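Local coordinates for protein IroE-like serine hydrolase (Shewanella oneidensis, PDB 3GFF) that probably hydrolyses ester bonds as a serine hydrolase of the esterase D family, related to the siderophore esterase IroE, at residues 11-16 against 27-32; 32-36 against 74-78; 198-202 against 220-224. All blocks are in the same frame, centred on the assembly; numbering follows the deposited sequence.

Contact 1: residues 11-16 against 27-32; sequences EYQSKR and EYVIAL
Residues 12-16 and 27-31 are extended strands running antiparallel, the axes of these short segments 4.4 Å apart at closest and 156° between their directions. The register sets Gln13 opposite Ile30 (CA-CA 5.1 Å) and Lys15 opposite Tyr28 (5.2 Å) as hydrogen-bonded pairs, with Ser14-Val29 (4.7 Å) and Arg16-Glu27 (4.6 Å) as non-hydrogen-bonded pairs. Each hydrogen-bonded pair closes a ring of two bonds: Gln13 N to Ile30 O 2.8 Å and Ile30 N to Gln13 O 3.0 Å; Lys15 N to Tyr28 O 2.8 Å and Tyr28 N to Lys15 O 3.1 Å. Between them Val29 CA makes a CA-H...O contact with Gln13 O at 3.4 Å. Beyond the Gln13-Ile30 pair, one water accepts from Leu32 N (water O to N 3.2 Å) and donates to Glu11 O (2.5 Å). The two strands form a beta hairpin on the edge of the mixed alpha/beta-hydrolase sheet: strand 12-19 is outermost in the chain, while strand 24-31 also bonds strand 77-81. On the face of Gln13, Lys15, Tyr28 and Ile30, the p rotamer of Tyr28 turns one face of its ring to Lys15, whose CB sits 3.3 Å from the ring centroid, 17° off the normal, a CH-pi contact; helix 114-132 packs on the same tyrosine. The other face carries Tyr12, also p, with CD1 3.8 Å from Val29 CG1, both touching Phe55 of helix 51-65. Farther along it, Arg16 and Glu27 form a salt bridge, NH2 to OE2 modelled at 2.4 Å, too short for either position to be sure.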
loop_
_atom_site.group_PDB
_atom_site.type_symbol
_atom_site.label_atom_id
_atom_site.label_comp_id
_atom_site.label_asym_id
_atom_site.label_seq_id
_atom_site.Cartn_x
_atom_site.Cartn_y
_atom_site.Cartn_z
ATOM N N GLU A 11 8.566 8.485 10.695
ATOM C CA GLU A 11 9.202 9.488 11.641
ATOM C C GLU A 11 8.209 10.564 12.042
ATOM O O GLU A 11 8.042 11.608 11.392
ATOM C CB GLU A 11 10.467 10.137 11.080
ATOM C CG GLU A 11 11.056 11.178 12.039
ATOM C CD GLU A 11 12.459 11.575 11.689
ATOM O OE1 GLU A 11 13.127 10.824 10.932
ATOM O OE2 GLU A 11 12.905 12.637 12.185
ATOM N N TYR A 12 7.558 10.301 13.152
ATOM C CA TYR A 12 6.512 11.159 13.598
ATOM C C TYR A 12 6.917 11.817 14.915
ATOM O O TYR A 12 7.951 11.525 15.490
ATOM C CB TYR A 12 5.226 10.330 13.740
ATOM C CG TYR A 12 5.411 9.145 14.653
ATOM C CD1 TYR A 12 5.453 9.313 16.045
ATOM C CD2 TYR A 12 5.598 7.865 14.135
ATOM C CE1 TYR A 12 5.652 8.242 16.896
ATOM C CE2 TYR A 12 5.795 6.777 14.983
ATOM C CZ TYR A 12 5.818 6.973 16.361
ATOM O OH TYR A 12 5.999 5.904 17.207
ATOM N N GLN A 13 6.042 12.691 15.370
ATOM C CA GLN A 13 6.188 13.440 16.591
ATOM C C GLN A 13 5.003 12.976 17.455
ATOM O O GLN A 13 3.855 13.036 17.029
ATOM C CB GLN A 13 6.067 14.891 16.168
ATOM C CG GLN A 13 6.546 15.956 17.082
ATOM C CD GLN A 13 6.726 17.282 16.344
ATOM O OE1 GLN A 13 7.280 18.232 16.898
ATOM N NE2 GLN A 13 6.280 17.339 15.072
ATOM N N SER A 14 5.275 12.443 18.630
ATOM C CA SER A 14 4.203 12.020 19.528
ATOM C C SER A 14 3.712 13.214 20.357
ATOM O O SER A 14 4.461 13.813 21.117
ATOM C CB SER A 14 4.665 10.890 20.445
ATOM O OG SER A 14 3.833 10.836 21.599
ATOM N N LYS A 15 2.428 13.502 20.239
ATOM C CA LYS A 15 1.808 14.651 20.865
ATOM C C LYS A 15 0.695 14.362 21.871
ATOM O O LYS A 15 0.093 13.287 21.860
ATOM C CB LYS A 15 1.218 15.508 19.744
ATOM C CG LYS A 15 1.826 16.868 19.556
ATOM C CD LYS A 15 3.270 16.928 19.178
ATOM C CE LYS A 15 3.752 18.332 19.469
ATOM N NZ LYS A 15 3.664 18.617 20.953
ATOM N N ARG A 16 0.416 15.358 22.717
ATOM C CA ARG A 16 -0.688 15.311 23.685
ATOM C C ARG A 16 -1.413 16.646 23.791
ATOM O O ARG A 16 -0.797 17.724 23.767
ATOM C CB ARG A 16 -0.215 14.944 25.094
ATOM C CG ARG A 16 -0.016 13.479 25.271
ATOM C CD ARG A 16 0.984 13.176 26.349
ATOM N NE ARG A 16 1.489 11.821 26.147
ATOM C CZ ARG A 16 1.234 10.770 26.926
ATOM N NH1 ARG A 16 0.507 10.909 28.044
ATOM N NH2 ARG A 16 1.758 9.573 26.605
ATOM N N GLU A 27 -4.202 11.793 22.865
ATOM C CA GLU A 27 -2.928 11.576 22.190
ATOM C C GLU A 27 -3.090 11.539 20.681
ATOM O O GLU A 27 -4.151 11.164 20.123
ATOM C CB GLU A 27 -2.248 10.284 22.680
ATOM C CG GLU A 27 -1.775 10.393 24.110
ATOM C CD GLU A 27 -1.154 9.112 24.646
ATOM O OE1 GLU A 27 -1.438 8.001 24.132
ATOM O OE2 GLU A 27 -0.382 9.227 25.616
ATOM N N TYR A 28 -2.036 11.982 20.023
ATOM C CA TYR A 28 -1.993 11.988 18.579
ATOM C C TYR A 28 -0.552 12.004 18.079
ATOM O O TYR A 28 0.375 12.325 18.821
ATOM C CB TYR A 28 -2.811 13.156 18.016
ATOM C CG TYR A 28 -2.293 14.539 18.292
ATOM C CD1 TYR A 28 -2.658 15.216 19.440
ATOM C CD2 TYR A 28 -1.475 15.187 17.382
ATOM C CE1 TYR A 28 -2.228 16.497 19.671
ATOM C CE2 TYR A 28 -1.039 16.462 17.605
ATOM C CZ TYR A 28 -1.427 17.123 18.743
ATOM O OH TYR A 28 -0.971 18.389 19.009
ATOM N N VAL A 29 -0.385 11.657 16.810
ATOM C CA VAL A 29 0.917 11.610 16.152
ATOM C C VAL A 29 0.909 12.486 14.889
ATOM O O VAL A 29 -0.099 12.584 14.208
ATOM C CB VAL A 29 1.309 10.153 15.762
ATOM C CG1 VAL A 29 1.778 9.358 16.964
ATOM C CG2 VAL A 29 0.136 9.446 15.049
ATOM N N ILE A 30 2.024 13.151 14.623
ATOM C CA ILE A 30 2.203 14.031 13.453
ATOM C C ILE A 30 3.383 13.543 12.596
ATOM O O ILE A 30 4.421 13.257 13.137
ATOM C CB ILE A 30 2.610 15.462 13.896
ATOM C CG1 ILE A 30 1.537 16.130 14.748
ATOM C CG2 ILE A 30 2.929 16.351 12.703
ATOM C CD1 ILE A 30 1.941 17.549 15.186
ATOM N N ALA A 31 3.208 13.450 11.279
ATOM C CA ALA A 31 4.286 13.141 10.338
ATOM C C ALA A 31 4.364 14.389 9.470
ATOM O O ALA A 31 3.341 14.824 8.922
ATOM C CB ALA A 31 3.971 11.901 9.478
ATOM N N LEU A 32 5.551 14.999 9.408
ATOM C CA LEU A 32 5.767 16.196 8.615
ATOM C C LEU A 32 6.286 15.755 7.232
ATOM O O LEU A 32 7.009 14.784 7.119
ATOM C CB LEU A 32 6.773 17.137 9.315
ATOM C CG LEU A 32 6.324 17.796 10.627
ATOM C CD1 LEU A 32 7.469 18.584 11.211
ATOM C CD2 LEU A 32 5.095 18.728 10.430
HETATM O O HOH W 1 7.767 14.070 11.445
#

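Contact 2: residues 32-36 against 74-78; sequences LPEGY and PKVII
Leu32 leaves strand 24-31 beside the start of strand 77-81, its CA 5.0 Å from the CA of Ile77; its CA-CB bond points away from residues 74-78, and no hydrogen bond crosses between the two segments. Pro33 makes the main contact. Its CA-CB bond points toward residues 74-78, and its ring has CD 3.4 Å from Val76 O and 4.0 Å from Ile77 CG1, while CB lies 3.7 Å from Lys75 CB; the Pro33 and Lys75 CA atoms are 5.6 Å apart. Here the chain reverses in a type II beta turn from Pro33 to Tyr36, closed by Tyr36 N to Pro33 O at 3.1 Å. Glu34, at the second position (phi/psi -70/142), extends a side chain whose CG meets the aliphatic part of Lys75, CE at 3.6 Å. Lys75 (chi1, chi2 and chi4 m, chi3 t) runs out to the Glu34 side chain. Gly35 holds the third position with the positive phi of this turn type (88/-5). Tyr36, chi1 t, brings CE1 within 4.5 Å of Ile77 CD1, and its ring makes a cation-pi contact with Arg134. Tyr43 of strand 43-48 touches both Pro33 and Lys75. This is a tight turn packed against the entry to strand 77-81, an inner strand of the sheet, at the point where an alpha/beta-hydrolase chain passes from its antiparallel hairpin strand toward the parallel strands.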
loop_
_atom_site.group_PDB
_atom_site.type_symbol
_atom_site.label_atom_id
_atom_site.label_comp_id
_atom_site.label_asym_id
_atom_site.label_seq_id
_atom_site.Cartn_x
_atom_site.Cartn_y
_atom_site.Cartn_z
ATOM N N LEU A 32 5.551 14.999 9.408
ATOM C CA LEU A 32 5.767 16.196 8.615
ATOM C C LEU A 32 6.286 15.755 7.232
ATOM O O LEU A 32 7.009 14.784 7.119
ATOM C CB LEU A 32 6.773 17.137 9.315
ATOM C CG LEU A 32 6.324 17.796 10.627
ATOM C CD1 LEU A 32 7.469 18.584 11.211
ATOM C CD2 LEU A 32 5.095 18.728 10.430
ATOM N N PRO A 33 5.910 16.470 6.175
ATOM C CA PRO A 33 6.395 16.062 4.879
ATOM C C PRO A 33 7.884 16.277 4.762
ATOM O O PRO A 33 8.477 17.072 5.511
ATOM C CB PRO A 33 5.643 16.984 3.913
ATOM C CG PRO A 33 5.326 18.137 4.667
ATOM C CD PRO A 33 5.070 17.676 6.081
ATOM N N GLU A 34 8.522 15.524 3.877
ATOM C CA GLU A 34 9.920 15.723 3.695
ATOM C C GLU A 34 10.068 17.086 3.006
ATOM O O GLU A 34 9.233 17.487 2.181
ATOM C CB GLU A 34 10.622 14.546 3.027
ATOM C CG GLU A 34 10.141 14.024 1.713
ATOM C CD GLU A 34 10.866 12.688 1.320
ATOM O OE1 GLU A 34 11.951 12.362 1.861
ATOM O OE2 GLU A 34 10.331 11.946 0.470
ATOM N N GLY A 35 11.109 17.801 3.433
ATOM C CA GLY A 35 11.397 19.158 3.017
ATOM C C GLY A 35 10.698 20.187 3.897
ATOM O O GLY A 35 10.926 21.372 3.717
ATOM N N TYR A 36 9.849 19.754 4.842
ATOM C CA TYR A 36 9.113 20.691 5.695
ATOM C C TYR A 36 9.952 21.878 6.230
ATOM O O TYR A 36 9.624 23.038 5.971
ATOM C CB TYR A 36 8.404 19.973 6.850
ATOM C CG TYR A 36 7.552 20.943 7.624
ATOM C CD1 TYR A 36 6.291 21.342 7.148
ATOM C CD2 TYR A 36 8.017 21.509 8.810
ATOM C CE1 TYR A 36 5.524 22.284 7.855
ATOM C CE2 TYR A 36 7.254 22.434 9.508
ATOM C CZ TYR A 36 6.024 22.823 9.038
ATOM O OH TYR A 36 5.308 23.762 9.759
ATOM N N PRO A 74 0.652 15.225 -3.723
ATOM C CA PRO A 74 1.516 16.247 -3.153
ATOM C C PRO A 74 1.933 15.915 -1.715
ATOM O O PRO A 74 1.427 14.957 -1.099
ATOM C CB PRO A 74 0.660 17.516 -3.217
ATOM C CG PRO A 74 -0.724 17.078 -3.297
ATOM C CD PRO A 74 -0.755 15.650 -3.774
ATOM N N LYS A 75 2.860 16.702 -1.193
ATOM C CA LYS A 75 3.299 16.550 0.189
ATOM C C LYS A 75 2.178 16.974 1.149
ATOM O O LYS A 75 1.484 17.914 0.889
ATOM C CB LYS A 75 4.548 17.404 0.416
ATOM C CG LYS A 75 5.784 16.994 -0.426
ATOM C CD LYS A 75 6.358 15.723 0.073
ATOM C CE LYS A 75 7.730 15.378 -0.552
ATOM N NZ LYS A 75 7.669 15.081 -2.005
ATOM N N VAL A 76 1.980 16.255 2.247
ATOM C CA VAL A 76 0.964 16.617 3.242
ATOM C C VAL A 76 1.518 16.469 4.664
ATOM O O VAL A 76 2.546 15.834 4.859
ATOM C CB VAL A 76 -0.268 15.715 3.149
ATOM C CG1 VAL A 76 -0.898 15.796 1.726
ATOM C CG2 VAL A 76 0.099 14.255 3.505
ATOM N N ILE A 77 0.818 17.090 5.616
ATOM C CA ILE A 77 1.034 16.951 7.054
ATOM C C ILE A 77 0.040 15.842 7.430
ATOM O O ILE A 77 -1.133 15.922 7.085
ATOM C CB ILE A 77 0.695 18.257 7.837
ATOM C CG1 ILE A 77 1.721 19.365 7.504
ATOM C CG2 ILE A 77 0.652 18.013 9.368
ATOM C CD1 ILE A 77 1.347 20.743 7.979
ATOM N N ILE A 78 0.539 14.770 8.047
ATOM C CA ILE A 78 -0.305 13.645 8.443
ATOM C C ILE A 78 -0.536 13.702 9.948
ATOM O O ILE A 78 0.435 13.766 10.720
ATOM C CB ILE A 78 0.331 12.286 8.104
ATOM C CG1 ILE A 78 0.869 12.308 6.668
ATOM C CG2 ILE A 78 -0.710 11.165 8.264
ATOM C CD1 ILE A 78 1.565 11.060 6.251
#

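Contact 3: residues 198-202 against 220-224; sequences FMAIA and NLAFA
Met199, a selenomethionine in this crystal, reaches from its strand across helix residues 220-224: its SE lies 4.0 Å from Phe223 CD2 and 4.3 Å from Ala224 CB, and its CE 3.5 Å from both O and OD1 of Asn220. With chi1 m, chi2 t and chi3 p, SE comes 5.3 Å from the Phe223 ring centroid, an oblique Met-aromatic contact. Two residues on, Ile201 points to the same side, with CG2 3.7 Å from Asn220 CB and 3.9 Å from Leu221 CD2, and CD1 3.8 Å from Ala224 CB. Ala224 CB thus touches both strand side chains. The axes of these short segments approach to 9.5 Å at 150°, nearly antiparallel, with CA-CA distances of 6.5 Å for Ile201-Asn220 and 7.5 Å for Met199-Ala224. Such packing of a helix on a sheet belongs to the alpha/beta-hydrolase fold: strand 195-201 and strand 235-241 run parallel, and helix 215-230 lies in the crossover between them. Asn220 spends ND2 on Thr170 O and His216 O. Ala202 N hydrogen-bonds OD1 of Asp169, the probable acid of a Ser145-His247-Asp169 catalytic triad, whose residues the Ile201 side chain also touches.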
loop_
_atom_site.group_PDB
_atom_site.type_symbol
_atom_site.label_atom_id
_atom_site.label_comp_id
_atom_site.label_asym_id
_atom_site.label_seq_id
_atom_site.Cartn_x
_atom_site.Cartn_y
_atom_site.Cartn_z
ATOM N N PHE A 198 -15.186 10.247 -1.009
ATOM C CA PHE A 198 -14.762 9.010 -1.686
ATOM C C PHE A 198 -15.189 7.895 -0.784
ATOM O O PHE A 198 -14.907 7.934 0.426
ATOM C CB PHE A 198 -13.239 8.967 -1.902
ATOM C CG PHE A 198 -12.716 7.613 -2.362
ATOM C CD1 PHE A 198 -12.686 7.284 -3.707
ATOM C CD2 PHE A 198 -12.235 6.697 -1.437
ATOM C CE1 PHE A 198 -12.205 6.062 -4.139
ATOM C CE2 PHE A 198 -11.748 5.480 -1.849
ATOM C CZ PHE A 198 -11.743 5.154 -3.213
HETATM N N MSE A 199 -15.891 6.905 -1.325
HETATM C CA MSE A 199 -16.238 5.698 -0.560
HETATM C C MSE A 199 -15.510 4.461 -1.093
HETATM O O MSE A 199 -15.525 4.188 -2.308
HETATM C CB MSE A 199 -17.750 5.414 -0.610
HETATM C CG MSE A 199 -18.594 6.400 0.139
HETATM SE SE MSE A 199 -20.476 6.096 -0.113
HETATM C CE MSE A 199 -20.595 4.260 0.595
ATOM N N ALA A 200 -14.885 3.701 -0.192
ATOM C CA ALA A 200 -14.289 2.405 -0.551
ATOM C C ALA A 200 -15.315 1.427 -0.024
ATOM O O ALA A 200 -15.814 1.616 1.092
ATOM C CB ALA A 200 -12.920 2.161 0.141
ATOM N N ILE A 201 -15.631 0.404 -0.808
ATOM C CA ILE A 201 -16.621 -0.582 -0.423
ATOM C C ILE A 201 -16.018 -1.969 -0.616
ATOM O O ILE A 201 -15.743 -2.368 -1.753
ATOM C CB ILE A 201 -17.945 -0.455 -1.253
ATOM C CG1 ILE A 201 -18.484 0.969 -1.188
ATOM C CG2 ILE A 201 -19.001 -1.475 -0.744
ATOM C CD1 ILE A 201 -19.692 1.283 -2.129
ATOM N N ALA A 202 -15.809 -2.690 0.496
ATOM C CA ALA A 202 -15.215 -4.020 0.462
ATOM C C ALA A 202 -16.285 -5.123 0.326
ATOM O O ALA A 202 -17.460 -4.830 0.174
ATOM C CB ALA A 202 -14.331 -4.247 1.708
ATOM N N ASN A 220 -23.720 -0.184 2.143
ATOM C CA ASN A 220 -22.744 0.662 1.443
ATOM C C ASN A 220 -23.020 0.867 -0.048
ATOM O O ASN A 220 -22.950 1.993 -0.534
ATOM C CB ASN A 220 -21.301 0.157 1.626
ATOM C CG ASN A 220 -20.657 0.675 2.912
ATOM O OD1 ASN A 220 -20.016 1.715 2.894
ATOM N ND2 ASN A 220 -20.855 -0.019 4.015
ATOM N N LEU A 221 -23.275 -0.235 -0.764
ATOM C CA LEU A 221 -23.526 -0.205 -2.199
ATOM C C LEU A 221 -24.784 0.588 -2.590
ATOM O O LEU A 221 -24.801 1.252 -3.629
ATOM C CB LEU A 221 -23.665 -1.636 -2.734
ATOM C CG LEU A 221 -22.441 -2.549 -2.766
ATOM C CD1 LEU A 221 -22.906 -3.994 -3.091
ATOM C CD2 LEU A 221 -21.419 -2.065 -3.781
ATOM N N ALA A 222 -25.832 0.466 -1.772
ATOM C CA ALA A 222 -27.081 1.151 -1.998
ATOM C C ALA A 222 -26.980 2.641 -1.725
ATOM O O ALA A 222 -27.669 3.443 -2.386
ATOM C CB ALA A 222 -28.220 0.516 -1.129
ATOM N N PHE A 223 -26.145 3.018 -0.757
ATOM C CA PHE A 223 -25.989 4.441 -0.403
ATOM C C PHE A 223 -25.174 5.149 -1.489
ATOM O O PHE A 223 -25.501 6.286 -1.868
ATOM C CB PHE A 223 -25.398 4.599 1.014
ATOM C CG PHE A 223 -25.292 6.010 1.478
ATOM C CD1 PHE A 223 -26.437 6.757 1.749
ATOM C CD2 PHE A 223 -24.062 6.598 1.675
ATOM C CE1 PHE A 223 -26.347 8.077 2.150
ATOM C CE2 PHE A 223 -23.974 7.919 2.091
ATOM C CZ PHE A 223 -25.121 8.646 2.339
ATOM N N ALA A 224 -24.144 4.461 -1.988
ATOM C CA ALA A 224 -23.303 4.933 -3.096
ATOM C C ALA A 224 -24.169 5.112 -4.352
ATOM O O ALA A 224 -24.091 6.159 -5.015
ATOM C CB ALA A 224 -22.130 3.915 -3.391
#

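How the contacts relate
All three contacts involve one mixed sheet, but at different depths. Contacts 1 and 2 adjoin, centres about 13 Å apart: they share Leu32, and Ala31 N lies 2.8 Å from Ile78 O, a probable hydrogen bond between neighbouring strands 24-31 and 77-81. Contact 3 lies on the opposite side of the chain's centre, its centre about 31 Å from that of contact 1 and 29 Å from that of contact 2. Contacts 1 and 2 are both partly buried: the edge hairpin rests mainly on backbone hydrogen bonds, with a less surely placed charged pair, whereas contact 2 has only van der Waals packing between its segments. Contact 3, buried, joins strand to helix mainly through apolar side chains, without hydrogen bonds.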